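PDB 4PSM: ssDNA binding protein from Pyrococcus furiosus, which binds single-stranded DNA, which it probably entraps in a system of tunnels formed between its subunits. Local coordinates for residues R20-L23 / F24-R28; G41-N44 / K45-E49; E49-E53 / M54-K58; K128-S131 / E132-R136. All blocks are in the same frame, centred on the assembly; numbering follows the deposited sequence.

The four contacts are local ones, each joining consecutive residues of one chain, and they sample two different parts of the protein. Contacts 1, 2 and 3 belong to the compact part, where helices 15-26 and 33-53 pack on a three-stranded antiparallel sheet. Contacts 2 and 3 share Glu49 and follow helix 33-53 to its C-terminal end, their centres about 11 Å apart; contact 1, at the end of helix 15-26, lies about 16 Å from contact 2, centre to centre. Contact 4 sits far along helix 93-141, its centre about 55 Å from that of contact 3. Even so, contacts 1 and 4 both touch the second subunit, where Arg28 of contact 1 forms a salt bridge to Glu140.

Contact 1 of 4, residues R20-L23 / F24-R28; sequences RRVL and FAITR
Residues 20-26 form the C-terminal part of helix 15-26, with the amides of Phe24, Ala25 and Ile26 bonded to the carbonyls of Arg20, Arg21 and Val22 four residues back, and the chain continues through Thr27 to Arg28. Next in this series, Leu23 O accepts two bonds from a single residue, Thr27. Thr27 N reaches Leu23 O at 3.1 Å and Thr27 OG1 at 2.7 Å, from opposite faces of the carbonyl plane. A chi1 of 60° sets the hydroxyl between Thr27's own N and carbonyl carbon, folding it back over the helix. Its methyl meets the leucine branch, CG2 of Thr27 being 3.7 Å from CD1 of Leu23. The stem of Arg20 lies beside the ring of Phe24: Arg20 CG is 3.6 Å from Phe24 CE2, while Arg20 NE stands in the plane of the ring at its edge, the guanidinium turned 78° from that plane. The charged end continues to the second subunit, where it bonds to Leu144 O and pairs with Glu149. The chemistry thus divides: Thr27 spends its hydroxyl on the carbonyl of buried Leu23, whereas Arg20 uses its aliphatic stem for Phe24 and leaves its charge for the neighbouring subunit.

Contact 2 of 4, residues G41-N44 / K45-E49; sequences GELN and KIIFE
Leu43 and Ile47, one helical turn apart, are joined twice, through the backbone and through their side chains. Ile47 N gives a nearly straight bond to Leu43 O, 2.7 Å long with an angle of 170° at the hydrogen. Lys45 N divides itself between two acceptors: Gly41 O at 3.1 Å takes the better bond, and Glu42 O receives a weak one. Glu42 O is also held by Ile46 N, at 3.2 Å. Asn44 O has two donors as well, for Phe48 N approaches at 3.0 Å and the hydroxyl of Tyr15, on helix 15-26, adds a second bond. The amide of Asn44 turns to the same helix, ND2 making a weak bond to Ala16 O, while OD1 rests beside Ile47 CD1. With CG1 anti to its carbonyl carbon (chi1 -69°), Ile47 stretches back along the helix until CD1 lies 3.6 Å from Leu43 CG. Leu43 then reaches Val66 and Trp77, Ile47 reaches Ile64, and Ile46 packs on Leu79 of strand 74-87. These residues pack on the sheet while Asn44, with Leu43 and Ile47, also meets helix 15-26, consistent with an amphipathic helix laid on an antiparallel sheet.

Contact 3 of 4, residues E49-E53 / M54-K58; sequences EKLQE and MGVKK
The flat groups that carry this contact are peptide carbonyls, and that of Gln52 is met on its face by Gly55: Gly55 N stands well above the plane, 63° out of it, and still makes a hydrogen bond of 3.1 Å to Gln52 O. The Leu51 carbonyl is used quite differently, since Val56 N arrives almost in line with the C=O bond, 3.0 Å from Leu51 O. Between these extremes is Lys50, whose O receives Met54 N at 2.8 Å with a modest tilt from the plane. Met54, a selenomethionine, also folds its side chain against that oxygen. Its CG, anti to the carbonyl carbon (chi1 -80°), comes within 3.3 Å of Lys50 O, and SE is 3.7 Å from the same atom. The two bonds made by Gly55 and Val56 into the last turn, together with the positive phi of Gly55 (66°), define a Schellman motif, which ends helix 33-53 and turns the chain toward strand 61-71. The apolar contact that commonly accompanies this motif joins the residues bracketing the turn: CB of Leu51 and CB of Val56 are 4.2 Å apart, as are CD2 of Leu51 and CG2 of Val56. Leu51 continues onto Ile84 of strand 74-87, and Val56 onto Thr86 of that strand and onto Ala12. The loop beyond carries a sulfate ion, probably from the crystallisation liquor, paired with Lys58 NZ.

Contact 4 of 4, residues K128-S131 / E132-R136; sequences KEIS and ELVER
A turn of the long helix 93-141, within the predicted coiled coil, brings Ile130 and Val134 together on one buried stripe. The two side chains cross at a slant and touch through one methyl each, CG2 of Ile130 lying 4.1 Å from CG2 of Val134. With CG1 anti to the backbone N (chi1 168°), Val134 leaves CG2 beside its own N and against the preceding turn, only 3.1 Å from Ile130 O, a tight approach. The same oxygen accepts Val134 N at 2.9 Å. Equally regular bonds run from Glu132 N to Lys128 O and from Leu133 N to Glu129 O. Glu135 N reaches Ser131 O at 3.1 Å. Glu132 bends at chi2, leaving OE1 3.4 Å from Lys128 O; both atoms are acceptors and form no hydrogen bond. The carboxylate of Glu135 turns away to Lys138 and to the backbone N of Arg147. Ile130 touches two other chains, packing against Leu123 of the second subunit and Leu119 of the third, and Leu133 packs on Glu115 of the third. Arg136 touches Arg28 of the second subunit, just past helix 15-26, so that the long helix joins neighbouring long helices to the compact part of another chain.

Contact 1 of 4, residues R20-L23 / F24-R28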
loop_
_atom_site.group_PDB
_atom_site.type_symbol
_atom_site.label_atom_id
_atom_site.label_comp_id
_atom_site.label_asym_id
_atom_site.label_seq_id
_atom_site.Cartn_x
_atom_site.Cartn_y
_atom_site.Cartn_z
ATOM N N ARG A 20 -8.228 -28.398 11.285
ATOM C CA ARG A 20 -7.473 -27.217 11.673
ATOM C C ARG A 20 -8.201 -25.936 11.267
ATOM O O ARG A 20 -8.247 -24.969 12.024
ATOM C CB ARG A 20 -6.077 -27.247 11.065
ATOM C CG ARG A 20 -5.085 -26.305 11.767
ATOM C CD ARG A 20 -3.734 -26.291 11.053
ATOM N NE ARG A 20 -3.840 -25.634 9.749
ATOM C CZ ARG A 20 -2.822 -25.462 8.912
ATOM N NH1 ARG A 20 -1.615 -25.903 9.238
ATOM N NH2 ARG A 20 -3.010 -24.849 7.748
ATOM N N ARG A 21 -8.789 -25.945 10.076
ATOM C CA ARG A 21 -9.523 -24.787 9.585
ATOM C C ARG A 21 -10.700 -24.441 10.477
ATOM O O ARG A 21 -10.884 -23.281 10.853
ATOM C CB ARG A 21 -9.956 -24.996 8.142
ATOM C CG ARG A 21 -8.788 -24.961 7.180
ATOM C CD ARG A 21 -9.162 -25.499 5.826
ATOM N NE ARG A 21 -10.408 -24.930 5.336
ATOM C CZ ARG A 21 -11.003 -25.336 4.223
ATOM N NH1 ARG A 21 -10.445 -26.306 3.516
ATOM N NH2 ARG A 21 -12.139 -24.779 3.820
ATOM N N VAL A 22 -11.482 -25.456 10.829
ATOM C CA VAL A 22 -12.652 -25.262 11.676
ATOM C C VAL A 22 -12.220 -24.780 13.052
ATOM O O VAL A 22 -12.816 -23.867 13.622
ATOM C CB VAL A 22 -13.457 -26.563 11.810
ATOM C CG1 VAL A 22 -14.695 -26.346 12.689
ATOM C CG2 VAL A 22 -13.853 -27.048 10.435
ATOM N N LEU A 23 -11.176 -25.408 13.578
ATOM C CA LEU A 23 -10.618 -25.020 14.862
ATOM C C LEU A 23 -10.184 -23.538 14.888
ATOM O O LEU A 23 -10.508 -22.805 15.825
ATOM C CB LEU A 23 -9.461 -25.948 15.221
ATOM C CG LEU A 23 -8.968 -25.894 16.666
ATOM C CD1 LEU A 23 -10.141 -25.984 17.628
ATOM C CD2 LEU A 23 -7.974 -27.006 16.919
ATOM N N PHE A 24 -9.470 -23.095 13.855
ATOM C CA PHE A 24 -9.084 -21.682 13.766
ATOM C C PHE A 24 -10.293 -20.760 13.809
ATOM O O PHE A 24 -10.268 -19.717 14.462
ATOM C CB PHE A 24 -8.295 -21.389 12.492
ATOM C CG PHE A 24 -6.823 -21.545 12.646
ATOM C CD1 PHE A 24 -6.100 -20.655 13.428
ATOM C CD2 PHE A 24 -6.151 -22.562 11.997
ATOM C CE1 PHE A 24 -4.738 -20.798 13.579
ATOM C CE2 PHE A 24 -4.772 -22.703 12.139
ATOM C CZ PHE A 24 -4.071 -21.819 12.932
ATOM N N ALA A 25 -11.351 -21.151 13.107
ATOM C CA ALA A 25 -12.530 -20.306 12.981
ATOM C C ALA A 25 -13.303 -20.168 14.295
ATOM O O ALA A 25 -13.776 -19.082 14.631
ATOM C CB ALA A 25 -13.432 -20.822 11.871
ATOM N N ILE A 26 -13.417 -21.262 15.044
ATOM C CA ILE A 26 -14.236 -21.258 16.253
ATOM C C ILE A 26 -13.493 -20.808 17.516
ATOM O O ILE A 26 -14.120 -20.429 18.502
ATOM C CB ILE A 26 -14.921 -22.626 16.489
ATOM C CG1 ILE A 26 -13.890 -23.705 16.834
ATOM C CG2 ILE A 26 -15.748 -23.030 15.264
ATOM C CD1 ILE A 26 -14.471 -25.115 16.849
ATOM N N THR A 27 -12.165 -20.845 17.487
ATOM C CA THR A 27 -11.378 -20.378 18.627
ATOM C C THR A 27 -10.871 -18.956 18.399
ATOM O O THR A 27 -10.170 -18.398 19.236
ATOM C CB THR A 27 -10.173 -21.292 18.896
ATOM O OG1 THR A 27 -9.327 -21.313 17.742
ATOM C CG2 THR A 27 -10.629 -22.697 19.205
ATOM N N ARG A 28 -11.235 -18.387 17.254
ATOM C CA ARG A 28 -10.822 -17.044 16.866
ATOM C C ARG A 28 -10.872 -16.068 18.041
ATOM O O ARG A 28 -11.909 -15.904 18.687
ATOM C CB ARG A 28 -11.708 -16.559 15.716
ATOM C CG ARG A 28 -11.403 -15.180 15.164
ATOM C CD ARG A 28 -9.995 -15.044 14.636
ATOM N NE ARG A 28 -9.622 -15.974 13.619
ATOM C CZ ARG A 28 -8.438 -16.519 13.360
ATOM N NH1 ARG A 28 -8.406 -17.321 12.319
ATOM N NH2 ARG A 28 -7.332 -16.323 14.073
#

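Contact 2 of 4, residues G41-N44 / K45-E49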
loop_
_atom_site.group_PDB
_atom_site.type_symbol
_atom_site.label_atom_id
_atom_site.label_comp_id
_atom_site.label_asym_id
_atom_site.label_seq_id
_atom_site.Cartn_x
_atom_site.Cartn_y
_atom_site.Cartn_z
ATOM N N GLY A 41 -2.923 -30.573 15.592
ATOM C CA GLY A 41 -1.921 -31.572 15.265
ATOM C C GLY A 41 -2.118 -32.814 16.113
ATOM O O GLY A 41 -2.030 -33.932 15.621
ATOM N N GLU A 42 -2.401 -32.607 17.394
ATOM C CA GLU A 42 -2.611 -33.710 18.320
ATOM C C GLU A 42 -3.849 -34.520 17.935
ATOM O O GLU A 42 -3.775 -35.730 17.765
ATOM C CB GLU A 42 -2.742 -33.195 19.750
ATOM C CG GLU A 42 -1.522 -32.452 20.267
ATOM C CD GLU A 42 -1.691 -31.992 21.704
ATOM O OE1 GLU A 42 -0.727 -31.432 22.269
ATOM O OE2 GLU A 42 -2.786 -32.192 22.272
ATOM N N LEU A 43 -4.981 -33.844 17.794
ATOM C CA LEU A 43 -6.226 -34.495 17.425
ATOM C C LEU A 43 -6.089 -35.270 16.114
ATOM O O LEU A 43 -6.498 -36.425 16.011
ATOM C CB LEU A 43 -7.360 -33.471 17.336
ATOM C CG LEU A 43 -8.722 -34.068 16.979
ATOM C CD1 LEU A 43 -9.065 -35.286 17.831
ATOM C CD2 LEU A 43 -9.856 -33.052 16.938
ATOM N N ASN A 44 -5.498 -34.631 15.117
ATOM C CA ASN A 44 -5.327 -35.246 13.809
ATOM C C ASN A 44 -4.440 -36.477 13.879
ATOM O O ASN A 44 -4.577 -37.400 13.074
ATOM C CB ASN A 44 -4.781 -34.226 12.787
ATOM C CG ASN A 44 -5.824 -33.191 12.386
ATOM O OD1 ASN A 44 -7.020 -33.466 12.452
ATOM N ND2 ASN A 44 -5.379 -31.995 11.982
ATOM N N LYS A 45 -3.516 -36.478 14.833
ATOM C CA LYS A 45 -2.670 -37.640 15.071
ATOM C C LYS A 45 -3.551 -38.810 15.514
ATOM O O LYS A 45 -3.462 -39.911 14.984
ATOM C CB LYS A 45 -1.630 -37.318 16.143
ATOM C CG LYS A 45 -0.237 -37.019 15.613
ATOM C CD LYS A 45 0.620 -38.285 15.573
ATOM C CE LYS A 45 0.858 -38.851 16.972
ATOM N NZ LYS A 45 1.703 -40.080 16.959
ATOM N N ILE A 46 -4.416 -38.542 16.485
ATOM C CA ILE A 46 -5.329 -39.524 17.024
ATOM C C ILE A 46 -6.318 -39.985 15.959
ATOM O O ILE A 46 -6.523 -41.181 15.758
ATOM C CB ILE A 46 -6.088 -38.942 18.226
ATOM C CG1 ILE A 46 -5.124 -38.711 19.394
ATOM C CG2 ILE A 46 -7.239 -39.848 18.627
ATOM C CD1 ILE A 46 -5.728 -37.930 20.552
ATOM N N ILE A 47 -6.917 -39.026 15.266
ATOM C CA ILE A 47 -7.892 -39.333 14.234
ATOM C C ILE A 47 -7.293 -40.273 13.193
ATOM O O ILE A 47 -7.902 -41.270 12.807
ATOM C CB ILE A 47 -8.400 -38.047 13.564
ATOM C CG1 ILE A 47 -9.248 -37.241 14.553
ATOM C CG2 ILE A 47 -9.199 -38.363 12.320
ATOM C CD1 ILE A 47 -9.709 -35.916 14.005
ATOM N N PHE A 48 -6.079 -39.967 12.760
ATOM C CA PHE A 48 -5.437 -40.743 11.715
ATOM C C PHE A 48 -5.175 -42.176 12.141
ATOM O O PHE A 48 -5.212 -43.083 11.315
ATOM C CB PHE A 48 -4.126 -40.097 11.286
ATOM C CG PHE A 48 -3.424 -40.838 10.191
ATOM C CD1 PHE A 48 -3.706 -40.562 8.867
ATOM C CD2 PHE A 48 -2.492 -41.821 10.482
ATOM C CE1 PHE A 48 -3.059 -41.238 7.848
ATOM C CE2 PHE A 48 -1.847 -42.509 9.467
ATOM C CZ PHE A 48 -2.126 -42.207 8.147
ATOM N N GLU A 49 -4.880 -42.371 13.423
ATOM C CA GLU A 49 -4.703 -43.715 13.953
ATOM C C GLU A 49 -6.019 -44.479 13.840
ATOM O O GLU A 49 -6.046 -45.600 13.358
ATOM C CB GLU A 49 -4.229 -43.667 15.405
ATOM C CG GLU A 49 -2.831 -43.088 15.582
ATOM C CD GLU A 49 -2.453 -42.902 17.040
ATOM O OE1 GLU A 49 -3.367 -42.755 17.881
ATOM O OE2 GLU A 49 -1.242 -42.902 17.345
#

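Contact 3 of 4, residues E49-E53 / M54-K58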
loop_
_atom_site.group_PDB
_atom_site.type_symbol
_atom_site.label_atom_id
_atom_site.label_comp_id
_atom_site.label_asym_id
_atom_site.label_seq_id
_atom_site.Cartn_x
_atom_site.Cartn_y
_atom_site.Cartn_z
ATOM N N GLU A 49 -4.880 -42.371 13.423
ATOM C CA GLU A 49 -4.703 -43.715 13.953
ATOM C C GLU A 49 -6.019 -44.479 13.840
ATOM O O GLU A 49 -6.046 -45.600 13.358
ATOM C CB GLU A 49 -4.229 -43.667 15.405
ATOM C CG GLU A 49 -2.831 -43.088 15.582
ATOM C CD GLU A 49 -2.453 -42.902 17.040
ATOM O OE1 GLU A 49 -3.367 -42.755 17.881
ATOM O OE2 GLU A 49 -1.242 -42.902 17.345
ATOM N N LYS A 50 -7.106 -43.846 14.266
ATOM C CA LYS A 50 -8.428 -44.438 14.196
ATOM C C LYS A 50 -8.869 -44.702 12.760
ATOM O O LYS A 50 -9.424 -45.756 12.470
ATOM C CB LYS A 50 -9.445 -43.569 14.933
ATOM C CG LYS A 50 -9.046 -43.279 16.373
ATOM C CD LYS A 50 -10.251 -43.091 17.275
ATOM C CE LYS A 50 -9.860 -43.301 18.731
ATOM N NZ LYS A 50 -11.040 -43.356 19.634
ATOM N N LEU A 51 -8.613 -43.758 11.858
ATOM C CA LEU A 51 -8.936 -43.973 10.448
ATOM C C LEU A 51 -8.191 -45.181 9.893
ATOM O O LEU A 51 -8.725 -45.912 9.065
ATOM C CB LEU A 51 -8.621 -42.742 9.589
ATOM C CG LEU A 51 -9.366 -41.453 9.935
ATOM C CD1 LEU A 51 -9.000 -40.279 9.015
ATOM C CD2 LEU A 51 -10.866 -41.652 10.059
ATOM N N GLN A 52 -6.954 -45.378 10.345
ATOM C CA GLN A 52 -6.171 -46.547 9.958
ATOM C C GLN A 52 -6.844 -47.820 10.467
ATOM O O GLN A 52 -7.047 -48.772 9.721
ATOM C CB GLN A 52 -4.754 -46.462 10.526
ATOM C CG GLN A 52 -3.722 -45.842 9.598
ATOM C CD GLN A 52 -2.301 -46.065 10.087
ATOM O OE1 GLN A 52 -2.080 -46.552 11.197
ATOM N NE2 GLN A 52 -1.328 -45.718 9.254
ATOM N N GLU A 53 -7.187 -47.821 11.749
ATOM C CA GLU A 53 -7.800 -48.965 12.391
ATOM C C GLU A 53 -9.142 -49.285 11.739
ATOM O O GLU A 53 -9.537 -50.442 11.659
ATOM C CB GLU A 53 -7.987 -48.686 13.886
ATOM C CG GLU A 53 -8.111 -49.935 14.745
ATOM C CD GLU A 53 -6.786 -50.654 14.925
ATOM O OE1 GLU A 53 -5.923 -50.133 15.663
ATOM O OE2 GLU A 53 -6.606 -51.738 14.330
HETATM N N MSE A 54 -9.833 -48.257 11.263
HETATM C CA MSE A 54 -11.173 -48.426 10.716
HETATM C C MSE A 54 -11.171 -48.836 9.249
HETATM O O MSE A 54 -12.229 -49.004 8.650
HETATM C CB MSE A 54 -11.974 -47.139 10.878
HETATM C CG MSE A 54 -12.542 -46.933 12.258
HETATM SE SE MSE A 54 -13.087 -45.083 12.504
HETATM C CE MSE A 54 -14.139 -45.279 14.139
ATOM N N GLY A 55 -9.987 -48.998 8.672
ATOM C CA GLY A 55 -9.880 -49.358 7.269
ATOM C C GLY A 55 -10.396 -48.268 6.342
ATOM O O GLY A 55 -10.872 -48.543 5.237
ATOM N N VAL A 56 -10.302 -47.017 6.783
ATOM C CA VAL A 56 -10.743 -45.897 5.959
ATOM C C VAL A 56 -9.712 -45.554 4.893
ATOM O O VAL A 56 -8.530 -45.390 5.185
ATOM C CB VAL A 56 -11.049 -44.654 6.798
ATOM C CG1 VAL A 56 -11.498 -43.524 5.902
ATOM C CG2 VAL A 56 -12.122 -44.966 7.824
ATOM N N LYS A 57 -10.163 -45.491 3.646
ATOM C CA LYS A 57 -9.318 -45.069 2.534
ATOM C C LYS A 57 -9.404 -43.551 2.384
ATOM O O LYS A 57 -10.276 -42.910 2.972
ATOM C CB LYS A 57 -9.784 -45.743 1.247
ATOM C CG LYS A 57 -9.801 -47.262 1.309
ATOM C CD LYS A 57 -8.489 -47.851 0.816
ATOM C CE LYS A 57 -8.266 -47.531 -0.656
ATOM N NZ LYS A 57 -6.951 -48.023 -1.149
ATOM N N LYS A 58 -8.518 -42.960 1.594
ATOM C CA LYS A 58 -8.560 -41.505 1.450
ATOM C C LYS A 58 -9.676 -41.051 0.504
ATOM O O LYS A 58 -10.017 -39.871 0.469
ATOM C CB LYS A 58 -7.194 -40.928 1.047
ATOM C CG LYS A 58 -6.577 -41.537 -0.189
ATOM C CD LYS A 58 -5.434 -40.667 -0.698
ATOM C CE LYS A 58 -4.617 -41.365 -1.782
ATOM N NZ LYS A 58 -5.451 -41.834 -2.923
#

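Contact 4 of 4, residues K128-S131 / E132-R136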
loop_
_atom_site.group_PDB
_atom_site.type_symbol
_atom_site.label_atom_id
_atom_site.label_comp_id
_atom_site.label_asym_id
_atom_site.label_seq_id
_atom_site.Cartn_x
_atom_site.Cartn_y
_atom_site.Cartn_z
ATOM N N LYS A 128 6.843 -0.555 4.762
ATOM C CA LYS A 128 7.894 -0.354 5.744
ATOM C C LYS A 128 8.946 0.600 5.193
ATOM O O LYS A 128 9.407 1.500 5.891
ATOM C CB LYS A 128 8.521 -1.692 6.156
ATOM C CG LYS A 128 7.673 -2.477 7.161
ATOM C CD LYS A 128 8.261 -3.845 7.478
ATOM C CE LYS A 128 7.429 -4.571 8.534
ATOM N NZ LYS A 128 7.946 -5.940 8.846
ATOM N N GLU A 129 9.312 0.404 3.932
ATOM C CA GLU A 129 10.287 1.258 3.274
ATOM C C GLU A 129 9.802 2.699 3.263
ATOM O O GLU A 129 10.551 3.624 3.577
ATOM C CB GLU A 129 10.543 0.786 1.843
ATOM C CG GLU A 129 11.620 -0.282 1.731
ATOM C CD GLU A 129 11.765 -0.814 0.318
ATOM O OE1 GLU A 129 10.816 -1.462 -0.176
ATOM O OE2 GLU A 129 12.824 -0.579 -0.300
ATOM N N ILE A 130 8.540 2.879 2.900
ATOM C CA ILE A 130 7.950 4.204 2.858
ATOM C C ILE A 130 8.002 4.872 4.229
ATOM O O ILE A 130 8.379 6.040 4.339
ATOM C CB ILE A 130 6.522 4.165 2.300
ATOM C CG1 ILE A 130 6.576 3.986 0.782
ATOM C CG2 ILE A 130 5.766 5.436 2.638
ATOM C CD1 ILE A 130 5.241 3.650 0.157
ATOM N N SER A 131 7.652 4.119 5.267
ATOM C CA SER A 131 7.674 4.633 6.632
ATOM C C SER A 131 9.080 5.034 7.048
ATOM O O SER A 131 9.268 6.020 7.763
ATOM C CB SER A 131 7.119 3.597 7.608
ATOM O OG SER A 131 5.712 3.480 7.458
ATOM N N GLU A 132 10.063 4.263 6.592
ATOM C CA GLU A 132 11.466 4.519 6.912
ATOM C C GLU A 132 11.916 5.804 6.234
ATOM O O GLU A 132 12.489 6.691 6.861
ATOM C CB GLU A 132 12.336 3.363 6.419
ATOM C CG GLU A 132 13.463 2.968 7.354
ATOM C CD GLU A 132 13.229 1.612 7.991
ATOM O OE1 GLU A 132 12.136 1.040 7.781
ATOM O OE2 GLU A 132 14.133 1.116 8.695
ATOM N N LEU A 133 11.646 5.888 4.940
ATOM C CA LEU A 133 12.020 7.039 4.143
ATOM C C LEU A 133 11.383 8.310 4.680
ATOM O O LEU A 133 12.048 9.338 4.847
ATOM C CB LEU A 133 11.608 6.822 2.694
ATOM C CG LEU A 133 11.987 7.901 1.686
ATOM C CD1 LEU A 133 13.384 8.434 1.966
ATOM C CD2 LEU A 133 11.892 7.363 0.261
ATOM N N VAL A 134 10.089 8.239 4.951
ATOM C CA VAL A 134 9.377 9.381 5.497
ATOM C C VAL A 134 10.031 9.884 6.784
ATOM O O VAL A 134 10.282 11.080 6.929
ATOM C CB VAL A 134 7.901 9.047 5.741
ATOM C CG1 VAL A 134 7.230 10.133 6.582
ATOM C CG2 VAL A 134 7.193 8.874 4.408
ATOM N N GLU A 135 10.320 8.970 7.706
ATOM C CA GLU A 135 10.929 9.349 8.968
ATOM C C GLU A 135 12.290 9.981 8.722
ATOM O O GLU A 135 12.676 10.929 9.400
ATOM C CB GLU A 135 11.064 8.152 9.905
ATOM C CG GLU A 135 11.641 8.530 11.268
ATOM C CD GLU A 135 10.698 9.394 12.103
ATOM O OE1 GLU A 135 9.558 9.649 11.652
ATOM O OE2 GLU A 135 11.100 9.819 13.213
ATOM N N ARG A 136 13.006 9.447 7.742
ATOM C CA ARG A 136 14.333 9.940 7.388
ATOM C C ARG A 136 14.255 11.387 6.882
ATOM O O ARG A 136 15.118 12.213 7.178
ATOM C CB ARG A 136 14.952 9.026 6.325
ATOM C CG ARG A 136 16.460 8.894 6.392
ATOM C CD ARG A 136 16.898 7.447 6.180
ATOM N NE ARG A 136 16.408 6.899 4.951
ATOM C CZ ARG A 136 15.729 5.785 4.688
ATOM N NH1 ARG A 136 15.339 4.875 5.580
ATOM N NH2 ARG A 136 15.450 5.615 3.413
#